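PDB 4GI5: quinone reductase from Klebsiella pneumoniae subsp. pneumoniae, which binds FAD and probably works as an NAD(P)H dehydrogenase that reduces quinones. Local coordinates for residues W155-E161 / R250-H254; S59-A63 / I130-W134. All coordinates share one frame; numbering follows the deposited sequence.

Contact 1: W155-E161 / R250-H254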
ATOM      1  N   TRP B 155     -19.416   6.383  14.905  1.00 18.09           N
ATOM      2  CA  TRP B 155     -19.528   5.778  13.537  1.00 15.66           C
ATOM      3  C   TRP B 155     -18.558   4.569  13.388  1.00 17.35           C
ATOM      4  O   TRP B 155     -17.504   4.640  12.668  1.00 17.65           O
ATOM      5  CB  TRP B 155     -19.312   6.819  12.475  1.00 17.45           C
ATOM      6  CG  TRP B 155     -19.971   6.517  11.165  1.00 21.31           C
ATOM      7  CD1 TRP B 155     -19.362   5.985  10.010  1.00 22.63           C
ATOM      8  CD2 TRP B 155     -21.346   6.611  10.891  1.00 20.60           C
ATOM      9  NE1 TRP B 155     -20.313   5.811   9.055  1.00 21.88           N
ATOM     10  CE2 TRP B 155     -21.540   6.150   9.564  1.00 22.04           C
ATOM     11  CE3 TRP B 155     -22.485   6.965  11.648  1.00 22.38           C
ATOM     12  CZ2 TRP B 155     -22.818   6.062   8.986  1.00 23.11           C
ATOM     13  CZ3 TRP B 155     -23.747   6.934  11.035  1.00 26.32           C
ATOM     14  CH2 TRP B 155     -23.879   6.487   9.685  1.00 26.48           C
ATOM     15  N   GLY B 156     -18.878   3.494  14.060  1.00 14.43           N
ATOM     16  CA  GLY B 156     -17.987   2.365  14.232  1.00 16.27           C
ATOM     17  C   GLY B 156     -16.964   2.598  15.312  1.00 15.70           C
ATOM     18  O   GLY B 156     -16.550   3.700  15.571  1.00 17.66           O
ATOM     19  N   ASP B 157     -16.479   1.480  15.880  1.00 16.43           N
ATOM     20  CA  ASP B 157     -15.427   1.528  16.865  1.00 16.51           C
ATOM     21  C   ASP B 157     -14.070   1.530  16.141  1.00 16.78           C
ATOM     22  O   ASP B 157     -13.597   0.437  15.830  1.00 19.40           O
ATOM     23  CB  ASP B 157     -15.445   0.328  17.783  1.00 16.71           C
ATOM     24  CG  ASP B 157     -16.704   0.237  18.697  1.00 20.64           C
ATOM     25  OD1 ASP B 157     -17.562   1.122  18.630  1.00 21.12           O
ATOM     26  OD2 ASP B 157     -16.809  -0.804  19.375  1.00 20.65           O
ATOM     27  N   ARG B 158     -13.580   2.677  15.738  1.00 14.69           N
ATOM     28  CA  ARG B 158     -12.312   2.764  15.026  1.00 15.66           C
ATOM     29  C   ARG B 158     -11.712   4.115  15.251  1.00 15.59           C
ATOM     30  O   ARG B 158     -12.301   5.010  15.847  1.00 15.51           O
ATOM     31  CB  ARG B 158     -12.644   2.561  13.553  1.00 14.82           C
ATOM     32  CG  ARG B 158     -13.402   3.697  12.903  1.00 14.53           C
ATOM     33  CD  ARG B 158     -13.579   3.474  11.419  1.00 15.62           C
ATOM     34  NE  ARG B 158     -14.195   4.585  10.722  1.00 17.28           N
ATOM     35  CZ  ARG B 158     -14.539   4.596   9.454  1.00 19.83           C
ATOM     36  NH1 ARG B 158     -14.349   3.517   8.669  1.00 18.99           N
ATOM     37  NH2 ARG B 158     -14.974   5.728   8.922  1.00 20.44           N
ATOM     38  N   TYR B 159     -10.476   4.249  14.810  1.00 13.47           N
ATOM     39  CA  TYR B 159      -9.666   5.397  14.885  1.00 13.46           C
ATOM     40  C   TYR B 159      -9.435   5.841  16.348  1.00 15.79           C
ATOM     41  O   TYR B 159     -10.049   6.801  16.829  1.00 15.55           O
ATOM     42  CB  TYR B 159     -10.140   6.522  13.991  1.00 12.11           C
ATOM     43  CG  TYR B 159      -9.990   6.272  12.483  1.00 12.65           C
ATOM     44  CD1 TYR B 159      -8.781   5.874  11.972  1.00 12.77           C
ATOM     45  CD2 TYR B 159     -11.048   6.395  11.627  1.00 11.70           C
ATOM     46  CE1 TYR B 159      -8.588   5.690  10.610  1.00 12.66           C
ATOM     47  CE2 TYR B 159     -10.905   6.225  10.227  1.00 12.85           C
ATOM     48  CZ  TYR B 159      -9.610   5.895   9.719  1.00 12.90           C
ATOM     49  OH  TYR B 159      -9.472   5.696   8.364  1.00 15.03           O
ATOM     50  N   GLY B 160      -8.580   5.070  17.002  1.00 15.52           N
ATOM     51  CA  GLY B 160      -8.333   5.211  18.440  1.00 18.68           C
ATOM     52  C   GLY B 160      -9.254   4.390  19.332  1.00 20.13           C
ATOM     53  O   GLY B 160      -9.192   4.548  20.562  1.00 19.10           O
ATOM     54  N   GLU B 161     -10.129   3.584  18.746  1.00 18.51           N
ATOM     55  CA  GLU B 161     -10.963   2.604  19.398  1.00 18.60           C
ATOM     56  C   GLU B 161     -10.864   1.349  18.562  1.00 19.22           C
ATOM     57  O   GLU B 161     -10.381   1.408  17.386  1.00 18.30           O
ATOM     58  CB  GLU B 161     -12.426   3.028  19.349  1.00 21.13           C
ATOM     59  CG  GLU B 161     -12.762   4.176  20.162  1.00 25.93           C
ATOM     60  CD  GLU B 161     -14.257   4.523  20.021  1.00 29.92           C
ATOM     61  OE1 GLU B 161     -14.525   5.627  19.662  1.00 26.36           O
ATOM     62  OE2 GLU B 161     -15.116   3.626  20.177  1.00 38.07           O
ATOM     63  N   ARG B 250      -5.984  12.013  15.960  1.00 16.17           N
ATOM     64  CA  ARG B 250      -7.252  12.441  16.556  1.00 17.23           C
ATOM     65  C   ARG B 250      -8.242  11.281  16.592  1.00 16.85           C
ATOM     66  O   ARG B 250      -8.462  10.586  15.548  1.00 15.50           O
ATOM     67  CB  ARG B 250      -7.846  13.613  15.830  1.00 15.87           C
ATOM     68  CG  ARG B 250      -7.061  14.892  15.879  1.00 18.65           C
ATOM     69  CD  ARG B 250      -7.816  15.945  15.152  1.00 21.56           C
ATOM     70  NE  ARG B 250      -7.062  17.164  14.961  1.00 21.31           N
ATOM     71  CZ  ARG B 250      -6.958  18.104  15.891  1.00 28.01           C
ATOM     72  NH1 ARG B 250      -7.560  17.940  17.072  1.00 26.98           N
ATOM     73  NH2 ARG B 250      -6.317  19.185  15.587  1.00 30.42           N
ATOM     74  N   ARG B 251      -8.928  11.036  17.693  1.00 15.23           N
ATOM     75  CA  ARG B 251      -9.965  10.032  17.724  1.00 16.62           C
ATOM     76  C   ARG B 251     -11.192  10.422  16.910  1.00 14.99           C
ATOM     77  O   ARG B 251     -11.565  11.587  16.859  1.00 16.39           O
ATOM     78  CB  ARG B 251     -10.355   9.654  19.152  1.00 17.77           C
ATOM     79  CG  ARG B 251      -9.194   9.148  19.966  1.00 18.35           C
ATOM     80  CD  ARG B 251      -9.518   7.904  20.746  1.00 22.35           C
ATOM     81  NE  ARG B 251     -10.388   8.190  21.903  1.00 23.12           N
ATOM     82  CZ  ARG B 251     -10.941   7.251  22.687  1.00 25.12           C
ATOM     83  NH1 ARG B 251     -11.726   7.661  23.725  1.00 25.42           N
ATOM     84  NH2 ARG B 251     -10.767   5.948  22.510  1.00 24.12           N
ATOM     85  N   GLN B 252     -11.844   9.443  16.289  1.00 15.25           N
ATOM     86  CA  GLN B 252     -12.961   9.757  15.440  1.00 15.07           C
ATOM     87  C   GLN B 252     -14.243  10.213  16.208  1.00 16.49           C
ATOM     88  O   GLN B 252     -14.875  11.153  15.785  1.00 17.93           O
ATOM     89  CB  GLN B 252     -13.399   8.535  14.652  1.00 14.21           C
ATOM     90  CG  GLN B 252     -14.558   8.762  13.693  1.00 15.47           C
ATOM     91  CD  GLN B 252     -14.913   7.491  12.946  1.00 15.45           C
ATOM     92  OE1 GLN B 252     -14.388   7.184  11.825  1.00 15.73           O
ATOM     93  NE2 GLN B 252     -15.812   6.730  13.524  1.00 16.07           N
ATOM     94  N   ASN B 253     -14.507   9.523  17.297  1.00 16.82           N
ATOM     95  CA  ASN B 253     -15.902   9.522  17.865  1.00 16.09           C
ATOM     96  C   ASN B 253     -16.044  10.419  19.106  1.00 20.85           C
ATOM     97  O   ASN B 253     -17.064  10.367  19.725  1.00 20.17           O
ATOM     98  CB  ASN B 253     -16.368   8.142  18.229  1.00 16.65           C
ATOM     99  CG  ASN B 253     -16.486   7.232  17.015  1.00 17.55           C
ATOM    100  OD1 ASN B 253     -17.054   7.607  16.002  1.00 17.42           O
ATOM    101  ND2 ASN B 253     -16.070   6.018  17.186  1.00 18.48           N
ATOM    102  N   HIS B 254     -15.115  11.288  19.381  1.00 18.30           N
ATOM    103  CA  HIS B 254     -15.189  11.986  20.694  1.00 19.39           C
ATOM    104  C   HIS B 254     -15.151  13.472  20.580  1.00 21.97           C
ATOM    105  O   HIS B 254     -14.707  14.163  21.501  1.00 22.03           O
ATOM    106  CB  HIS B 254     -14.090  11.367  21.563  1.00 19.72           C
ATOM    107  CG  HIS B 254     -14.355   9.932  21.882  1.00 22.07           C
ATOM    108  ND1 HIS B 254     -15.256   9.565  22.853  1.00 22.97           N
ATOM    109  CD2 HIS B 254     -14.005   8.782  21.249  1.00 20.46           C
ATOM    110  CE1 HIS B 254     -15.418   8.241  22.845  1.00 24.15           C
ATOM    111  NE2 HIS B 254     -14.674   7.740  21.866  1.00 24.22           N
TER
HETATM  112  O   HOH W   1     -12.852   7.090  18.095  1.00 17.86           O
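Gln252 and Asn253 push their amides into the bend of 155-161 and bond to the backbone of Trp155 and Gly156. With CG anti to the backbone N (chi1 -179°) and an extended chain, Gln252 reaches between Trp155 and Arg158: NE2 donates to Trp155 O at 2.8 Å, from above the carbonyl plane, while OE1 accepts from Arg158 NE at 2.8 Å in the guanidinium plane. The same OE1 lies at the edge of the Tyr159 ring, 3.4 Å from CD2. Asn253 OD1 receives Trp155 N and Gln252 NE2 from opposite faces of its plane, which fixes the two amides against each other; its ND2 is shared between Gly156 O and Glu161 OE1, each 2.9 Å away. On this buried side Tyr159 OH bonds to Asn188 of the second subunit. The outer side is looser. There the bent, exposed Arg251 hooks back so that NH2 meets Gly160 O at 2.9 Å, and exposed His254 NE2 makes a weak bond to Glu161 OE1. A water bridges Tyr159 O and Glu161 OE1 and accepts from Asn253 N. Directional amide and guanidinium bonds, in place of a hydrophobic core, thus tie the segment after helix 224-239 to the loop following strand 154-155.

Contact 2: S59-A63 / I130-W134; sequences SDLYA and IMKGW
Leu61, with CG anti to its carbonyl carbon (chi1 -56°), sends both methyls onto helix 129-138, and Ile130, its CG1 opposite the backbone N (chi1 -164°) and its chain extended, carries CD1 out to the Tyr62 ring. That methyl sits over the ring centre, 3.9 Å from the centroid and 9° off the normal, a CH-pi contact; CG2, the other branch, comes within 3.5 Å of Tyr62 CE2. The two leucine methyls divide the helix between them: CD1 rests on its backbone, 3.6 Å from Met131 CA, and CD2 meets Trp134 CD1 at 3.6 Å. Met131 is selenomethionine, and its CB adds a looser contact with Leu61 CD1. A water links the two sides, 2.8 Å from Tyr62 OH and accepting from Ile130 N near the start of the helix. Where the chain leaves strand 55-60, Asp60 OD1 accepts from Ala63 N in an Asx motif. Trp134 NE1 and Ser59 OG both bond to Glu106, and Tyr62 also packs on Gly69 of the second subunit. With no direct hydrogen bond crossing, the apolar fit of Leu61 and Tyr62 to Ile130, Met131 and Trp134 sets the helix against the edge of the flavodoxin-like parallel sheet by shape.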
ATOM      1  N   SER B  59       5.987 -13.552  13.397  1.00 16.05           N
ATOM      2  CA  SER B  59       5.313 -14.094  12.259  1.00 17.29           C
ATOM      3  C   SER B  59       6.200 -13.764  11.058  1.00 21.24           C
ATOM      4  O   SER B  59       6.091 -12.689  10.470  1.00 17.34           O
ATOM      5  CB  SER B  59       3.912 -13.473  12.090  1.00 19.36           C
ATOM      6  OG  SER B  59       3.054 -13.915  13.121  1.00 18.05           O
ATOM      7  N   ASP B  60       7.026 -14.725  10.657  1.00 17.67           N
ATOM      8  CA  ASP B  60       7.916 -14.583   9.559  1.00 19.27           C
ATOM      9  C   ASP B  60       7.160 -15.064   8.355  1.00 17.96           C
ATOM     10  O   ASP B  60       6.969 -16.294   8.069  1.00 15.62           O
ATOM     11  CB  ASP B  60       9.223 -15.361   9.836  1.00 19.92           C
ATOM     12  CG  ASP B  60      10.181 -15.314   8.674  1.00 19.99           C
ATOM     13  OD1 ASP B  60       9.856 -15.072   7.444  1.00 17.37           O
ATOM     14  OD2 ASP B  60      11.401 -15.597   8.963  1.00 19.31           O
ATOM     15  N   LEU B  61       6.562 -14.108   7.628  1.00 14.47           N
ATOM     16  CA  LEU B  61       5.599 -14.491   6.593  1.00 13.30           C
ATOM     17  C   LEU B  61       6.102 -15.362   5.455  1.00 14.96           C
ATOM     18  O   LEU B  61       5.419 -16.340   5.104  1.00 15.43           O
ATOM     19  CB  LEU B  61       4.939 -13.224   6.006  1.00 13.79           C
ATOM     20  CG  LEU B  61       4.276 -12.354   7.066  1.00 13.88           C
ATOM     21  CD1 LEU B  61       3.726 -11.050   6.419  1.00 13.39           C
ATOM     22  CD2 LEU B  61       3.182 -13.032   7.870  1.00 16.36           C
ATOM     23  N   TYR B  62       7.297 -15.082   4.971  1.00 14.85           N
ATOM     24  CA  TYR B  62       7.889 -15.909   3.934  1.00 15.66           C
ATOM     25  C   TYR B  62       8.192 -17.358   4.515  1.00 17.01           C
ATOM     26  O   TYR B  62       7.898 -18.345   3.792  1.00 17.42           O
ATOM     27  CB  TYR B  62       9.096 -15.302   3.332  1.00 16.49           C
ATOM     28  CG  TYR B  62       8.780 -14.285   2.258  1.00 14.39           C
ATOM     29  CD1 TYR B  62       8.506 -14.683   0.938  1.00 14.83           C
ATOM     30  CD2 TYR B  62       8.766 -12.921   2.535  1.00 13.29           C
ATOM     31  CE1 TYR B  62       8.275 -13.704  -0.071  1.00 14.77           C
ATOM     32  CE2 TYR B  62       8.499 -11.978   1.587  1.00 14.38           C
ATOM     33  CZ  TYR B  62       8.315 -12.364   0.300  1.00 15.14           C
ATOM     34  OH  TYR B  62       8.191 -11.419  -0.731  1.00 15.12           O
ATOM     35  N   ALA B  63       8.689 -17.399   5.727  1.00 17.26           N
ATOM     36  CA  ALA B  63       9.082 -18.746   6.333  1.00 19.38           C
ATOM     37  C   ALA B  63       7.824 -19.550   6.508  1.00 21.25           C
ATOM     38  O   ALA B  63       7.827 -20.788   6.314  1.00 20.94           O
ATOM     39  CB  ALA B  63       9.836 -18.517   7.619  1.00 19.07           C
ATOM     40  N   ILE B 130       3.219  -9.650   0.509  1.00 12.37           N
ATOM     41  CA  ILE B 130       2.907 -10.708   1.435  1.00 13.10           C
ATOM     42  C   ILE B 130       2.419 -10.146   2.798  1.00 13.58           C
ATOM     43  O   ILE B 130       1.525 -10.724   3.431  1.00 14.55           O
ATOM     44  CB  ILE B 130       4.115 -11.691   1.627  1.00 13.02           C
ATOM     45  CG1 ILE B 130       3.657 -12.973   2.283  1.00 15.24           C
ATOM     46  CG2 ILE B 130       5.215 -11.088   2.401  1.00 14.36           C
ATOM     47  CD1 ILE B 130       4.770 -14.061   2.211  1.00 16.22           C
HETATM   48  N   MSE B 131       2.971  -8.998   3.163  1.00 12.30           N
HETATM   49  CA  MSE B 131       2.571  -8.282   4.406  1.00 11.98           C
HETATM   50  C   MSE B 131       1.189  -7.645   4.211  1.00 11.43           C
HETATM   51  O   MSE B 131       0.338  -7.681   5.113  1.00 13.08           O
HETATM   52  CB  MSE B 131       3.557  -7.224   5.003  1.00 13.17           C
HETATM   53  CG  MSE B 131       3.235  -6.882   6.579  1.00 19.27           C
HETATM   54 SE   MSE B 131       4.542  -5.516   6.808  1.00 22.05          SE
HETATM   55  CE  MSE B 131       5.546  -6.959   7.860  1.00 19.41           C
ATOM     56  N   LYS B 132       0.964  -7.015   3.076  1.00 12.54           N
ATOM     57  CA  LYS B 132      -0.369  -6.497   2.774  1.00 12.22           C
ATOM     58  C   LYS B 132      -1.386  -7.631   2.806  1.00 12.62           C
ATOM     59  O   LYS B 132      -2.521  -7.449   3.252  1.00 12.33           O
ATOM     60  CB  LYS B 132      -0.396  -5.894   1.398  1.00 13.03           C
ATOM     61  CG  LYS B 132      -1.742  -5.255   0.968  1.00 12.45           C
ATOM     62  CD  LYS B 132      -2.049  -4.120   1.947  1.00 14.86           C
ATOM     63  CE  LYS B 132      -3.364  -3.503   1.767  1.00 16.54           C
ATOM     64  NZ  LYS B 132      -4.519  -3.982   1.039  1.00 13.35           N
ATOM     65  N   GLY B 133      -1.000  -8.827   2.402  1.00 13.39           N
ATOM     66  CA  GLY B 133      -1.917  -9.958   2.484  1.00 13.58           C
ATOM     67  C   GLY B 133      -2.204 -10.464   3.888  1.00 13.31           C
ATOM     68  O   GLY B 133      -3.300 -10.951   4.123  1.00 15.20           O
ATOM     69  N   TRP B 134      -1.257 -10.317   4.791  1.00 12.20           N
ATOM     70  CA  TRP B 134      -1.500 -10.472   6.192  1.00 13.29           C
ATOM     71  C   TRP B 134      -2.563  -9.511   6.713  1.00 13.48           C
ATOM     72  O   TRP B 134      -3.550  -9.937   7.329  1.00 14.06           O
ATOM     73  CB  TRP B 134      -0.234 -10.431   6.949  1.00 13.30           C
ATOM     74  CG  TRP B 134      -0.289 -10.666   8.399  1.00 13.77           C
ATOM     75  CD1 TRP B 134      -0.014 -11.922   9.042  1.00 15.47           C
ATOM     76  CD2 TRP B 134      -0.623  -9.772   9.448  1.00 14.32           C
ATOM     77  NE1 TRP B 134      -0.106 -11.761  10.425  1.00 15.79           N
ATOM     78  CE2 TRP B 134      -0.545 -10.508  10.697  1.00 16.16           C
ATOM     79  CE3 TRP B 134      -1.027  -8.419   9.491  1.00 15.78           C
ATOM     80  CZ2 TRP B 134      -0.825  -9.906  11.916  1.00 16.12           C
ATOM     81  CZ3 TRP B 134      -1.293  -7.822  10.741  1.00 17.38           C
ATOM     82  CH2 TRP B 134      -1.148  -8.586  11.927  1.00 16.48           C
TER
HETATM   83  O   HOH W   2       5.853  -9.824  -0.689  1.00 14.00           O

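Along the chain contact 2 closes before contact 1 opens, and the two lie on opposite sides of the chain's centre, their centres about 28 Å apart and their nearest atoms about 13 Å apart. Contact 2 belongs to the body of the flavodoxin-like fold: it sets helix 129-138, which follows the central strand 115-121, against the turn after edge strand 55-60 of the parallel sheet. Contact 1 joins the loop between strands 154-155 and 168-174 to the segment beyond helix 224-239. Both reach the second subunit, and the side chains of Tyr62 and Tyr159 come within about 9 and 7 Å of bound FAD, so both contacts lie at the dimer interface near a flavin.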